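Local coordinates for protein PrgA (Enterococcus faecalis, PDB 6Z9K) that provides surface exclusion against unwanted conjugation, extending far outside the cell from its wall anchor and carrying the CAP domain described here, at residues S94-S102 with Q227-S235; F105-T115 with S209-Y217. All coordinates share one frame; numbering follows the deposited sequence. Where two conformers were deposited one is given.

Interaction 1: residues S94-S102 with Q227-S235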
ATOM      1  N   SER A  94     -10.707  -1.435  11.194  1.00 20.95           N
ATOM      2  CA  SER A  94     -10.041  -0.277  11.800  1.00 22.13           C
ATOM      3  C   SER A  94      -9.385   0.542  10.698  1.00 20.74           C
ATOM      4  O   SER A  94      -8.865  -0.067   9.698  1.00 21.84           O
ATOM      5  CB  SER A  94      -9.031  -0.750  12.851  1.00 22.78           C
ATOM      6  OG  SER A  94      -8.102  -1.681  12.257  1.00 23.45           O
ATOM      7  N   GLN A  95      -9.350   1.847  10.871  1.00 21.75           N
ATOM      8  CA  GLN A  95      -8.795   2.840   9.928  1.00 22.49           C
ATOM      9  C   GLN A  95      -7.323   3.059  10.262  1.00 21.78           C
ATOM     10  O   GLN A  95      -6.970   3.010  11.433  1.00 23.11           O
ATOM     11  CB  GLN A  95      -9.551   4.152  10.065  1.00 25.24           C
ATOM     12  CG  GLN A  95     -10.998   4.046   9.647  1.00 26.96           C
ATOM     13  CD  GLN A  95     -11.067   3.650   8.206  1.00 26.51           C
ATOM     14  OE1 GLN A  95     -11.164   2.458   7.904  1.00 31.71           O
ATOM     15  NE2 GLN A  95     -10.963   4.637   7.329  1.00 26.76           N
ATOM     16  N   LEU A  96      -6.497   3.275   9.265  1.00 18.68           N
ATOM     17  CA  LEU A  96      -5.031   3.377   9.449  1.00 18.51           C
ATOM     18  C   LEU A  96      -4.620   4.835   9.504  1.00 18.10           C
ATOM     19  O   LEU A  96      -5.145   5.649   8.773  1.00 19.20           O
ATOM     20  CB  LEU A  96      -4.313   2.642   8.317  1.00 18.91           C
ATOM     21  CG  LEU A  96      -4.840   1.235   8.025  1.00 20.54           C
ATOM     22  CD1 LEU A  96      -4.286   0.673   6.749  1.00 22.98           C
ATOM     23  CD2 LEU A  96      -4.551   0.268   9.147  1.00 24.55           C
ATOM     24  N   SER A  97      -3.641   5.110  10.355  0.50 17.43           N
ATOM     25  CA  SER A  97      -2.963   6.406  10.482  0.50 17.26           C
ATOM     26  C   SER A  97      -1.711   6.382   9.625  0.50 16.87           C
ATOM     27  O   SER A  97      -1.241   5.273   9.310  0.50 16.26           O
ATOM     28  CB  SER A  97      -2.631   6.706  11.912  0.50 17.76           C
ATOM     29  OG  SER A  97      -1.691   5.790  12.449  0.50 16.51           O
ATOM     30  N   VAL A  98      -1.219   7.579   9.303  1.00 17.76           N
ATOM     31  CA  VAL A  98       0.157   7.838   8.856  1.00 17.87           C
ATOM     32  C   VAL A  98       0.816   8.683   9.935  1.00 18.63           C
ATOM     33  O   VAL A  98       0.232   9.658  10.388  1.00 19.95           O
ATOM     34  CB  VAL A  98       0.147   8.528   7.498  1.00 18.08           C
ATOM     35  CG1 VAL A  98       1.559   8.907   7.101  1.00 18.45           C
ATOM     36  CG2 VAL A  98      -0.473   7.612   6.469  1.00 17.48           C
ATOM     37  N   SER A  99       2.012   8.295  10.348  1.00 19.07           N
ATOM     38  CA  SER A  99       2.774   9.041  11.373  1.00 19.70           C
ATOM     39  C   SER A  99       4.227   9.164  10.975  1.00 19.82           C
ATOM     40  O   SER A  99       4.670   8.409  10.119  1.00 18.47           O
ATOM     41  CB  SER A  99       2.638   8.336  12.693  1.00 20.63           C
ATOM     42  OG  SER A  99       3.129   7.037  12.583  1.00 20.08           O
ATOM     43  N   ASP A 100       4.976  10.047  11.617  1.00 20.88           N
ATOM     44  CA  ASP A 100       6.454  10.054  11.458  1.00 21.75           C
ATOM     45  C   ASP A 100       6.977   8.652  11.783  1.00 20.10           C
ATOM     46  O   ASP A 100       7.871   8.187  11.097  1.00 19.23           O
ATOM     47  CB  ASP A 100       7.052  11.141  12.336  1.00 24.91           C
ATOM     48  CG  ASP A 100       6.376  12.462  12.021  1.00 31.71           C
ATOM     49  OD1 ASP A 100       6.383  12.821  10.827  1.00 30.40           O
ATOM     50  OD2 ASP A 100       5.715  13.020  12.929  1.00 36.32           O
ATOM     51  N   GLN A 101       6.388   7.996  12.758  1.00 18.90           N
ATOM     52  CA  GLN A 101       6.791   6.645  13.218  1.00 19.26           C
ATOM     53  C   GLN A 101       6.605   5.637  12.077  1.00 17.42           C
ATOM     54  O   GLN A 101       7.525   4.899  11.765  1.00 17.41           O
ATOM     55  CB  GLN A 101       5.948   6.221  14.410  1.00 19.50           C
ATOM     56  CG  GLN A 101       6.200   4.813  14.880  1.00 20.28           C
ATOM     57  CD  GLN A 101       5.543   4.591  16.222  1.00 19.94           C
ATOM     58  OE1 GLN A 101       4.332   4.623  16.362  1.00 20.59           O
ATOM     59  NE2 GLN A 101       6.375   4.278  17.209  1.00 20.49           N
ATOM     60  N   SER A 102       5.445   5.620  11.440  1.00 16.90           N
ATOM     61  CA  SER A 102       5.154   4.615  10.381  1.00 15.64           C
ATOM     62  C   SER A 102       6.047   4.881   9.156  1.00 15.54           C
ATOM     63  O   SER A 102       6.547   3.926   8.515  1.00 14.96           O
ATOM     64  CB  SER A 102       3.685   4.579  10.059  1.00 16.35           C
ATOM     65  OG  SER A 102       3.261   5.717   9.300  1.00 16.25           O
ATOM     66  N   GLN A 227       7.526   3.971  22.322  1.00 29.29           N
ATOM     67  CA  GLN A 227       6.593   5.115  22.137  1.00 32.52           C
ATOM     68  C   GLN A 227       5.847   4.930  20.793  1.00 32.60           C
ATOM     69  O   GLN A 227       6.505   4.609  19.832  1.00 33.03           O
ATOM     70  CB  GLN A 227       7.410   6.391  22.384  1.00 36.48           C
ATOM     71  CG  GLN A 227       8.023   6.410  23.808  1.00 39.96           C
ATOM     72  CD  GLN A 227       8.700   7.698  24.217  1.00 41.21           C
ATOM     73  OE1 GLN A 227       8.536   8.190  25.334  1.00 42.71           O
ATOM     74  NE2 GLN A 227       9.459   8.282  23.302  1.00 42.29           N
ATOM     75  N   TYR A 228       4.524   4.897  20.863  1.00 29.55           N
ATOM     76  CA  TYR A 228       3.550   4.880  19.757  1.00 31.31           C
ATOM     77  C   TYR A 228       3.113   6.307  19.466  1.00 30.08           C
ATOM     78  O   TYR A 228       2.888   7.158  20.364  1.00 30.79           O
ATOM     79  CB  TYR A 228       2.337   4.006  20.065  1.00 28.84           C
ATOM     80  CG  TYR A 228       1.330   3.867  18.950  1.00 29.92           C
ATOM     81  CD1 TYR A 228       1.549   2.994  17.890  1.00 29.86           C
ATOM     82  CD2 TYR A 228       0.192   4.672  18.852  1.00 30.18           C
ATOM     83  CE1 TYR A 228       0.654   2.857  16.843  1.00 28.39           C
ATOM     84  CE2 TYR A 228      -0.716   4.541  17.807  1.00 30.48           C
ATOM     85  CZ  TYR A 228      -0.462   3.674  16.752  1.00 30.73           C
ATOM     86  OH  TYR A 228      -1.349   3.513  15.720  1.00 28.83           O
ATOM     87  N   GLN A 229       3.016   6.578  18.176  1.00 27.13           N
ATOM     88  CA  GLN A 229       2.605   7.898  17.672  1.00 25.11           C
ATOM     89  C   GLN A 229       1.239   7.719  17.026  1.00 23.60           C
ATOM     90  O   GLN A 229       1.114   6.858  16.131  1.00 20.71           O
ATOM     91  CB  GLN A 229       3.649   8.419  16.713  1.00 25.50           C
ATOM     92  CG  GLN A 229       3.387   9.859  16.407  1.00 27.12           C
ATOM     93  CD  GLN A 229       4.371  10.403  15.427  1.00 27.85           C
ATOM     94  OE1 GLN A 229       5.091   9.652  14.767  1.00 25.93           O
ATOM     95  NE2 GLN A 229       4.425  11.722  15.388  1.00 30.15           N
ATOM     96  N   ASN A 230       0.221   8.423  17.541  1.00 23.11           N
ATOM     97  CA  ASN A 230      -1.135   8.293  16.946  1.00 23.56           C
ATOM     98  C   ASN A 230      -1.140   8.721  15.461  1.00 21.79           C
ATOM     99  O   ASN A 230      -1.871   8.077  14.697  1.00 23.16           O
ATOM    100  CB  ASN A 230      -2.174   9.133  17.686  1.00 24.51           C
ATOM    101  CG  ASN A 230      -2.502   8.589  19.052  1.00 26.36           C
ATOM    102  OD1 ASN A 230      -2.110   7.461  19.386  1.00 26.95           O
ATOM    103  ND2 ASN A 230      -3.079   9.438  19.893  1.00 26.76           N
ATOM    104  N   GLY A 231      -0.401   9.772  15.094  1.00 21.21           N
ATOM    105  CA  GLY A 231      -0.411  10.330  13.737  1.00 21.66           C
ATOM    106  C   GLY A 231      -1.818  10.761  13.321  1.00 23.22           C
ATOM    107  O   GLY A 231      -2.675  11.120  14.185  1.00 23.09           O
ATOM    108  N   GLU A 232      -2.083  10.736  12.031  1.00 22.68           N
ATOM    109  CA  GLU A 232      -3.382  11.232  11.528  1.00 25.04           C
ATOM    110  C   GLU A 232      -4.018  10.116  10.696  1.00 23.28           C
ATOM    111  O   GLU A 232      -3.351   9.611   9.776  1.00 20.61           O
ATOM    112  CB  GLU A 232      -3.168  12.473  10.672  1.00 29.63           C
ATOM    113  CG  GLU A 232      -4.472  13.041  10.129  1.00 35.82           C
ATOM    114  CD  GLU A 232      -4.890  14.406  10.656  1.00 42.55           C
ATOM    115  OE1 GLU A 232      -4.096  14.998  11.420  1.00 49.29           O
ATOM    116  OE2 GLU A 232      -6.013  14.889  10.301  1.00 52.50           O
ATOM    117  N   VAL A 233      -5.290   9.820  10.940  1.00 24.02           N
ATOM    118  CA  VAL A 233      -6.050   8.894  10.068  1.00 24.70           C
ATOM    119  C   VAL A 233      -6.223   9.525   8.679  1.00 25.91           C
ATOM    120  O   VAL A 233      -6.740  10.683   8.596  1.00 26.37           O
ATOM    121  CB  VAL A 233      -7.391   8.503  10.712  1.00 26.68           C
ATOM    122  CG1 VAL A 233      -8.185   7.623   9.784  1.00 26.60           C
ATOM    123  CG2 VAL A 233      -7.186   7.807  12.038  1.00 27.77           C
ATOM    124  N   ALA A 234      -5.809   8.811   7.630  1.00 24.46           N
ATOM    125  CA  ALA A 234      -5.872   9.272   6.234  1.00 25.27           C
ATOM    126  C   ALA A 234      -7.272   8.919   5.728  1.00 26.94           C
ATOM    127  O   ALA A 234      -7.672   7.807   5.841  1.00 28.78           O
ATOM    128  CB  ALA A 234      -4.812   8.598   5.403  1.00 25.22           C
ATOM    129  N   SER A 235      -8.029   9.884   5.287  1.00 26.04           N
ATOM    130  CA  SER A 235      -9.435   9.647   4.865  1.00 29.43           C
ATOM    131  C   SER A 235      -9.741  10.507   3.642  1.00 28.72           C
ATOM    132  O   SER A 235      -9.527  11.723   3.718  1.00 31.16           O
ATOM    133  CB  SER A 235     -10.358   9.971   6.008  1.00 32.30           C
ATOM    134  OG  SER A 235     -11.707   9.759   5.614  1.00 38.94           O
TER
HETATM  135  O   HOH W   1       0.740   5.764  13.692  1.00 24.71           O
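Gln101 and Gln229 exchange bonds head to backbone: Gln101 N gives its hydrogen to Gln229 OE1 at 2.9 Å, nearly along the C=O axis, and Gln229 N returns one to Gln101 OE1 at 3.0 Å, arriving well above the plane of that amide. Both chains leave with CG trans to the backbone N (chi1 175° for Gln101) and run on extended, which carries each amide across to the opposite main chain. The other end of the Gln101 amide is used as well, NE2 meeting Gln227 O at 2.6 Å on a lone pair in the carbonyl plane. Gln229 NE2 turns to Asp100 OD2 at 3.1 Å, on the anti side of the carboxylate and with the two planes 43° apart; the other oxygen of Asp100 forms a salt bridge with Lys74. Further along, Val98 N donates to Glu232 O and Glu232 N to Val98 O, each at 3.0 Å. CB of Gln95 rests on CG1 of Val233. One water ties Ser97 OG, Ser99 OG and Gln229 O together, while Ser97 OG is also bonded to Thr195 O. Behind this layer Ser99 OG accepts from Ser102 N at 2.9 Å, and Ser102 OG accepts from Ser99 N. The result is a two-stranded antiparallel ladder, 97-98 with 232-233, running into a helix N-terminus closed by a capping box.

Interaction 2: residues F105-T115 with S209-Y217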
ATOM      1  N   PHE A 105       9.762   3.883   9.955  1.00 15.60           N
ATOM      2  CA  PHE A 105       9.890   2.422  10.008  1.00 14.77           C
ATOM      3  C   PHE A 105       9.927   1.920   8.572  1.00 14.51           C
ATOM      4  O   PHE A 105      10.842   1.108   8.196  1.00 14.18           O
ATOM      5  CB  PHE A 105       8.754   1.813  10.824  1.00 15.06           C
ATOM      6  CG  PHE A 105       8.738   0.325  10.983  1.00 14.47           C
ATOM      7  CD1 PHE A 105       9.863  -0.485  10.844  1.00 15.15           C
ATOM      8  CD2 PHE A 105       7.542  -0.257  11.368  1.00 13.72           C
ATOM      9  CE1 PHE A 105       9.786  -1.840  11.074  1.00 14.80           C
ATOM     10  CE2 PHE A 105       7.470  -1.614  11.572  1.00 14.87           C
ATOM     11  CZ  PHE A 105       8.577  -2.400  11.419  1.00 14.79           C
ATOM     12  N   ALA A 106       8.970   2.354   7.747  1.00 13.77           N
ATOM     13  CA  ALA A 106       8.936   1.875   6.349  1.00 13.64           C
ATOM     14  C   ALA A 106      10.244   2.185   5.596  1.00 13.24           C
ATOM     15  O   ALA A 106      10.776   1.313   4.853  1.00 13.36           O
ATOM     16  CB  ALA A 106       7.777   2.498   5.608  1.00 13.01           C
ATOM     17  N   TRP A 107      10.784   3.403   5.765  1.00 14.39           N
ATOM     18  CA  TRP A 107      11.990   3.818   5.009  1.00 14.77           C
ATOM     19  C   TRP A 107      13.214   3.078   5.557  1.00 14.94           C
ATOM     20  O   TRP A 107      14.153   2.837   4.759  1.00 14.95           O
ATOM     21  CB  TRP A 107      12.095   5.347   4.948  1.00 15.90           C
ATOM     22  CG  TRP A 107      11.112   5.852   3.937  1.00 16.77           C
ATOM     23  CD1 TRP A 107       9.842   6.307   4.192  1.00 16.95           C
ATOM     24  CD2 TRP A 107      11.258   5.852   2.504  1.00 17.76           C
ATOM     25  NE1 TRP A 107       9.217   6.642   3.016  1.00 18.66           N
ATOM     26  CE2 TRP A 107      10.057   6.353   1.964  1.00 18.02           C
ATOM     27  CE3 TRP A 107      12.292   5.513   1.627  1.00 19.99           C
ATOM     28  CZ2 TRP A 107       9.878   6.526   0.586  1.00 18.72           C
ATOM     29  CZ3 TRP A 107      12.098   5.652   0.269  1.00 20.16           C
ATOM     30  CH2 TRP A 107      10.915   6.176  -0.240  1.00 19.96           C
ATOM     31  N   ASP A 108      13.243   2.744   6.849  1.00 15.33           N
ATOM     32  CA  ASP A 108      14.321   1.888   7.384  1.00 15.69           C
ATOM     33  C   ASP A 108      14.255   0.505   6.714  1.00 15.02           C
ATOM     34  O   ASP A 108      15.333  -0.032   6.315  1.00 14.93           O
ATOM     35  CB  ASP A 108      14.324   1.864   8.897  1.00 15.92           C
ATOM     36  CG  ASP A 108      14.872   3.107   9.550  1.00 18.00           C
ATOM     37  OD1 ASP A 108      15.401   4.003   8.814  1.00 17.46           O
ATOM     38  OD2 ASP A 108      14.739   3.189  10.780  1.00 18.27           O
ATOM     39  N   ILE A 109      13.063  -0.063   6.585  1.00 14.36           N
ATOM     40  CA  ILE A 109      12.951  -1.389   5.898  1.00 14.56           C
ATOM     41  C   ILE A 109      13.522  -1.237   4.489  1.00 14.57           C
ATOM     42  O   ILE A 109      14.247  -2.086   4.018  1.00 15.41           O
ATOM     43  CB  ILE A 109      11.526  -1.936   5.952  1.00 13.90           C
ATOM     44  CG1 ILE A 109      11.111  -2.338   7.380  1.00 13.71           C
ATOM     45  CG2 ILE A 109      11.345  -3.073   4.923  1.00 14.91           C
ATOM     46  CD1 ILE A 109       9.681  -2.766   7.550  1.00 13.75           C
ATOM     47  N   ALA A 110      13.158  -0.173   3.789  1.00 14.74           N
ATOM     48  CA  ALA A 110      13.551   0.024   2.377  1.00 15.46           C
ATOM     49  C   ALA A 110      15.079   0.138   2.304  1.00 16.93           C
ATOM     50  O   ALA A 110      15.709  -0.591   1.469  1.00 17.86           O
ATOM     51  CB  ALA A 110      12.794   1.231   1.828  1.00 16.00           C
ATOM     52  N   LYS A 111      15.670   0.956   3.157  1.00 17.84           N
ATOM     53  CA  LYS A 111      17.133   1.195   3.197  1.00 19.11           C
ATOM     54  C   LYS A 111      17.893  -0.121   3.449  1.00 17.85           C
ATOM     55  O   LYS A 111      18.925  -0.385   2.801  1.00 18.10           O
ATOM     56  CB  LYS A 111      17.435   2.161   4.345  1.00 22.76           C
ATOM     57  CG  LYS A 111      18.875   2.585   4.430  1.00 27.64           C
ATOM     58  CD  LYS A 111      19.060   3.768   5.340  1.00 31.08           C
ATOM     59  CE  LYS A 111      18.833   3.493   6.804  1.00 31.16           C
ATOM     60  NZ  LYS A 111      19.689   4.406   7.594  1.00 33.79           N
ATOM     61  N   TYR A 112      17.380  -0.967   4.328  1.00 15.15           N
ATOM     62  CA  TYR A 112      18.070  -2.197   4.744  1.00 14.96           C
ATOM     63  C   TYR A 112      17.788  -3.348   3.781  1.00 15.48           C
ATOM     64  O   TYR A 112      18.480  -4.368   3.902  1.00 15.47           O
ATOM     65  CB  TYR A 112      17.677  -2.556   6.173  1.00 14.60           C
ATOM     66  CG  TYR A 112      18.159  -1.579   7.227  1.00 14.58           C
ATOM     67  CD1 TYR A 112      19.198  -0.678   6.989  1.00 15.55           C
ATOM     68  CD2 TYR A 112      17.627  -1.616   8.501  1.00 14.67           C
ATOM     69  CE1 TYR A 112      19.657   0.171   7.980  1.00 15.81           C
ATOM     70  CE2 TYR A 112      18.066  -0.783   9.502  1.00 14.93           C
ATOM     71  CZ  TYR A 112      19.119   0.096   9.247  1.00 15.49           C
ATOM     72  OH  TYR A 112      19.556   0.910  10.257  1.00 16.31           O
ATOM     73  N   SER A 113      16.772  -3.230   2.921  1.00 15.61           N
ATOM     74  CA  SER A 113      16.387  -4.348   2.020  1.00 16.44           C
ATOM     75  C   SER A 113      17.364  -4.469   0.837  1.00 18.13           C
ATOM     76  O   SER A 113      17.653  -3.464   0.184  1.00 19.27           O
ATOM     77  CB  SER A 113      14.966  -4.209   1.531  1.00 16.72           C
ATOM     78  OG  SER A 113      14.060  -4.447   2.603  1.00 15.58           O
ATOM     79  N   ASP A 114      17.807  -5.686   0.608  1.00 18.16           N
ATOM     80  CA  ASP A 114      18.754  -6.052  -0.484  1.00 20.02           C
ATOM     81  C   ASP A 114      18.106  -5.684  -1.831  1.00 20.33           C
ATOM     82  O   ASP A 114      17.092  -6.308  -2.203  1.00 20.23           O
ATOM     83  CB  ASP A 114      19.161  -7.514  -0.308  1.00 21.29           C
ATOM     84  CG  ASP A 114      20.015  -8.075  -1.420  1.00 23.65           C
ATOM     85  OD1 ASP A 114      20.436  -7.248  -2.328  1.00 24.50           O
ATOM     86  OD2 ASP A 114      20.327  -9.306  -1.361  1.00 25.16           O
ATOM     87  N   THR A 115      18.701  -4.745  -2.571  1.00 21.20           N
ATOM     88  CA  THR A 115      18.099  -4.255  -3.834  1.00 22.88           C
ATOM     89  C   THR A 115      18.176  -5.341  -4.893  1.00 25.48           C
ATOM     90  O   THR A 115      17.394  -5.217  -5.899  1.00 29.40           O
ATOM     91  CB  THR A 115      18.754  -2.970  -4.327  1.00 23.66           C
ATOM     92  OG1 THR A 115      20.160  -3.213  -4.385  1.00 24.87           O
ATOM     93  CG2 THR A 115      18.445  -1.797  -3.432  1.00 24.29           C
ATOM     94  N   SER A 209      13.636  -3.418 -11.537  1.00 36.07           N
ATOM     95  CA  SER A 209      13.097  -4.178 -10.408  1.00 35.46           C
ATOM     96  C   SER A 209      12.978  -3.328  -9.146  1.00 30.92           C
ATOM     97  O   SER A 209      13.099  -3.877  -8.066  1.00 29.79           O
ATOM     98  CB  SER A 209      14.047  -5.293 -10.208  1.00 38.81           C
ATOM     99  OG  SER A 209      15.333  -4.782  -9.838  1.00 42.43           O
ATOM    100  N   PRO A 210      12.665  -2.014  -9.202  1.00 28.66           N
ATOM    101  CA  PRO A 210      12.488  -1.262  -7.963  1.00 25.27           C
ATOM    102  C   PRO A 210      11.179  -1.718  -7.307  1.00 22.58           C
ATOM    103  O   PRO A 210      10.303  -2.368  -7.939  1.00 22.53           O
ATOM    104  CB  PRO A 210      12.493   0.197  -8.376  1.00 26.57           C
ATOM    105  CG  PRO A 210      11.915   0.146  -9.777  1.00 28.52           C
ATOM    106  CD  PRO A 210      12.375  -1.179 -10.383  1.00 30.06           C
ATOM    107  N   LYS A 211      11.091  -1.439  -6.011  1.00 20.02           N
ATOM    108  CA  LYS A 211      10.079  -2.022  -5.125  1.00 20.05           C
ATOM    109  C   LYS A 211       9.229  -0.960  -4.471  1.00 18.16           C
ATOM    110  O   LYS A 211       9.680   0.185  -4.282  1.00 18.98           O
ATOM    111  CB  LYS A 211      10.780  -2.735  -3.975  1.00 20.33           C
ATOM    112  CG  LYS A 211      11.576  -3.950  -4.405  1.00 21.04           C
ATOM    113  CD  LYS A 211      12.448  -4.388  -3.231  1.00 21.59           C
ATOM    114  CE  LYS A 211      13.416  -5.438  -3.638  1.00 23.12           C
ATOM    115  NZ  LYS A 211      14.339  -5.774  -2.536  1.00 21.29           N
ATOM    116  N   ILE A 212       8.022  -1.416  -4.159  1.00 17.13           N
ATOM    117  CA  ILE A 212       7.106  -0.672  -3.261  1.00 16.69           C
ATOM    118  C   ILE A 212       6.935  -1.509  -2.008  1.00 15.50           C
ATOM    119  O   ILE A 212       6.478  -2.658  -2.096  1.00 16.06           O
ATOM    120  CB  ILE A 212       5.753  -0.457  -3.938  1.00 17.86           C
ATOM    121  CG1 ILE A 212       5.915   0.230  -5.302  1.00 20.05           C
ATOM    122  CG2 ILE A 212       4.844   0.294  -2.947  1.00 18.41           C
ATOM    123  CD1 ILE A 212       4.648   0.232  -6.163  1.00 19.86           C
ATOM    124  N   HIS A 213       7.218  -0.920  -0.856  1.00 14.84           N
ATOM    125  CA  HIS A 213       7.082  -1.581   0.463  1.00 14.69           C
ATOM    126  C   HIS A 213       5.884  -0.955   1.188  1.00 14.11           C
ATOM    127  O   HIS A 213       5.964   0.218   1.550  1.00 15.64           O
ATOM    128  CB  HIS A 213       8.358  -1.374   1.324  1.00 14.18           C
ATOM    129  CG  HIS A 213       9.662  -1.763   0.689  1.00 15.02           C
ATOM    130  ND1 HIS A 213      10.343  -2.921   1.045  1.00 14.84           N
ATOM    131  CD2 HIS A 213      10.457  -1.133  -0.211  1.00 14.87           C
ATOM    132  CE1 HIS A 213      11.470  -2.999   0.335  1.00 14.64           C
ATOM    133  NE2 HIS A 213      11.563  -1.916  -0.432  1.00 15.99           N
ATOM    134  N   ILE A 214       4.820  -1.725   1.363  1.00 14.65           N
ATOM    135  CA  ILE A 214       3.679  -1.295   2.197  1.00 15.24           C
ATOM    136  C   ILE A 214       3.850  -1.939   3.570  1.00 13.93           C
ATOM    137  O   ILE A 214       3.799  -3.140   3.701  1.00 14.09           O
ATOM    138  CB  ILE A 214       2.337  -1.638   1.519  1.00 16.14           C
ATOM    139  CG1 ILE A 214       2.207  -0.920   0.170  1.00 17.73           C
ATOM    140  CG2 ILE A 214       1.195  -1.295   2.492  1.00 16.98           C
ATOM    141  CD1 ILE A 214       0.852  -1.121  -0.548  1.00 18.91           C
ATOM    142  N   ILE A 215       4.122  -1.098   4.562  1.00 14.22           N
ATOM    143  CA  ILE A 215       4.415  -1.482   5.962  1.00 13.73           C
ATOM    144  C   ILE A 215       3.189  -1.133   6.822  1.00 14.09           C
ATOM    145  O   ILE A 215       2.749   0.006   6.793  1.00 14.30           O
ATOM    146  CB  ILE A 215       5.713  -0.819   6.441  1.00 14.24           C
ATOM    147  CG1 ILE A 215       6.882  -1.075   5.465  1.00 15.19           C
ATOM    148  CG2 ILE A 215       5.977  -1.307   7.852  1.00 16.12           C
ATOM    149  CD1 ILE A 215       7.094  -2.490   5.100  1.00 15.67           C
ATOM    150  N   SER A 216       2.580  -2.107   7.470  1.00 14.72           N
ATOM    151  CA  SER A 216       1.363  -1.809   8.281  1.00 15.74           C
ATOM    152  C   SER A 216       1.304  -2.722   9.492  1.00 15.80           C
ATOM    153  O   SER A 216       1.907  -3.802   9.499  1.00 16.61           O
ATOM    154  CB  SER A 216       0.131  -1.910   7.424  1.00 16.80           C
ATOM    155  OG  SER A 216      -0.013  -3.193   6.853  1.00 17.64           O
ATOM    156  N   TYR A 217       0.660  -2.261  10.560  1.00 15.37           N
ATOM    157  CA  TYR A 217       0.696  -2.960  11.856  1.00 15.20           C
ATOM    158  C   TYR A 217      -0.312  -2.295  12.785  1.00 15.42           C
ATOM    159  O   TYR A 217      -0.817  -1.174  12.485  1.00 14.67           O
ATOM    160  CB  TYR A 217       2.117  -2.862  12.461  1.00 15.39           C
ATOM    161  CG  TYR A 217       2.624  -1.444  12.521  1.00 15.04           C
ATOM    162  CD1 TYR A 217       2.316  -0.571  13.570  1.00 15.67           C
ATOM    163  CD2 TYR A 217       3.431  -0.946  11.480  1.00 15.27           C
ATOM    164  CE1 TYR A 217       2.744   0.754  13.567  1.00 16.46           C
ATOM    165  CE2 TYR A 217       3.810   0.388  11.454  1.00 14.67           C
ATOM    166  CZ  TYR A 217       3.522   1.229  12.516  1.00 15.71           C
ATOM    167  OH  TYR A 217       3.913   2.549  12.554  1.00 17.35           O
TER
HETATM  168  O   HOH W   2      15.566  -3.327  -1.829  1.00 19.46           O
HETATM  169  O   HOH W   3      15.332  -3.557  -6.492  1.00 32.38           O
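Lys211 NZ holds the loop after the helix through two partners: it donates to Asp114 O at 2.8 Å, reaching it from above the carbonyl plane, and to a water, also at 2.8 Å, that makes a weak bond to Ser113 O. An extended chain beyond CG carries the ammonium from the strand to this loop, where its charge would probably polarise the Asp114 carbonyl. A second water joins Thr115 O to Ser209 O. Further along the strand, the His213 ring lies beneath the helix with Ala110 CA over one face, a CH-pi contact offset toward the rim, and Ala110 CB 3.9 Å from His213 CD2. Ser113 OG comes within 3.7 Å of His213 CE1, but its hydroxyl donates a hydrogen bond to Ile109 O, across the last helical turn. Both ring nitrogens are held, ND1 by Glu144 and NE2 by Ser202, which fixes the rotation of the imidazole about 9 Å from the bound magnesium ion. Here helix 100-112 packs on one face of a three-stranded antiparallel sheet whose central strand is 211-217, while Ile212 and Ile214 meet helix 160-176; this is the alpha-beta-alpha layering of the CAP fold. Ile215 is two residues on, on the same face of the strand as His213: its CG1 touches Ala106 CB at 3.7 Å, its CD1 meets Ile109 CD1 tip to tip at 3.6 Å, and its CG2 sits over a face of the Phe105 ring. With CG trans to its backbone N (chi1 -180°), Phe105 is swung down to the strand, where Tyr217 CE2 lies at its edge, 3.8 Å from Phe105 CD2, with the ring planes 52° apart.

In the fold
Interactions 1 and 2 use successive parts of helix 100-112: interaction 1 takes its N-terminal start, interaction 2 its later turns and the loop after them. Their centres lie 18 Å apart, and they meet where Tyr217 OH packs against Ser102 CB at 3.2 Å. Along the chain 105-115 and 209-217 are nested inside the loop closed by 94-102 and 227-235, and strand 211-217 is followed by strand 232-233. The helix is thus tied at its beginning by a short two-stranded ladder, itself bonded through the Ser97 backbone to Thr195 and Leu197, and laid along its length on the central sheet of the CAP domain, whose magnesium site is near interaction 2 and away from interaction 1.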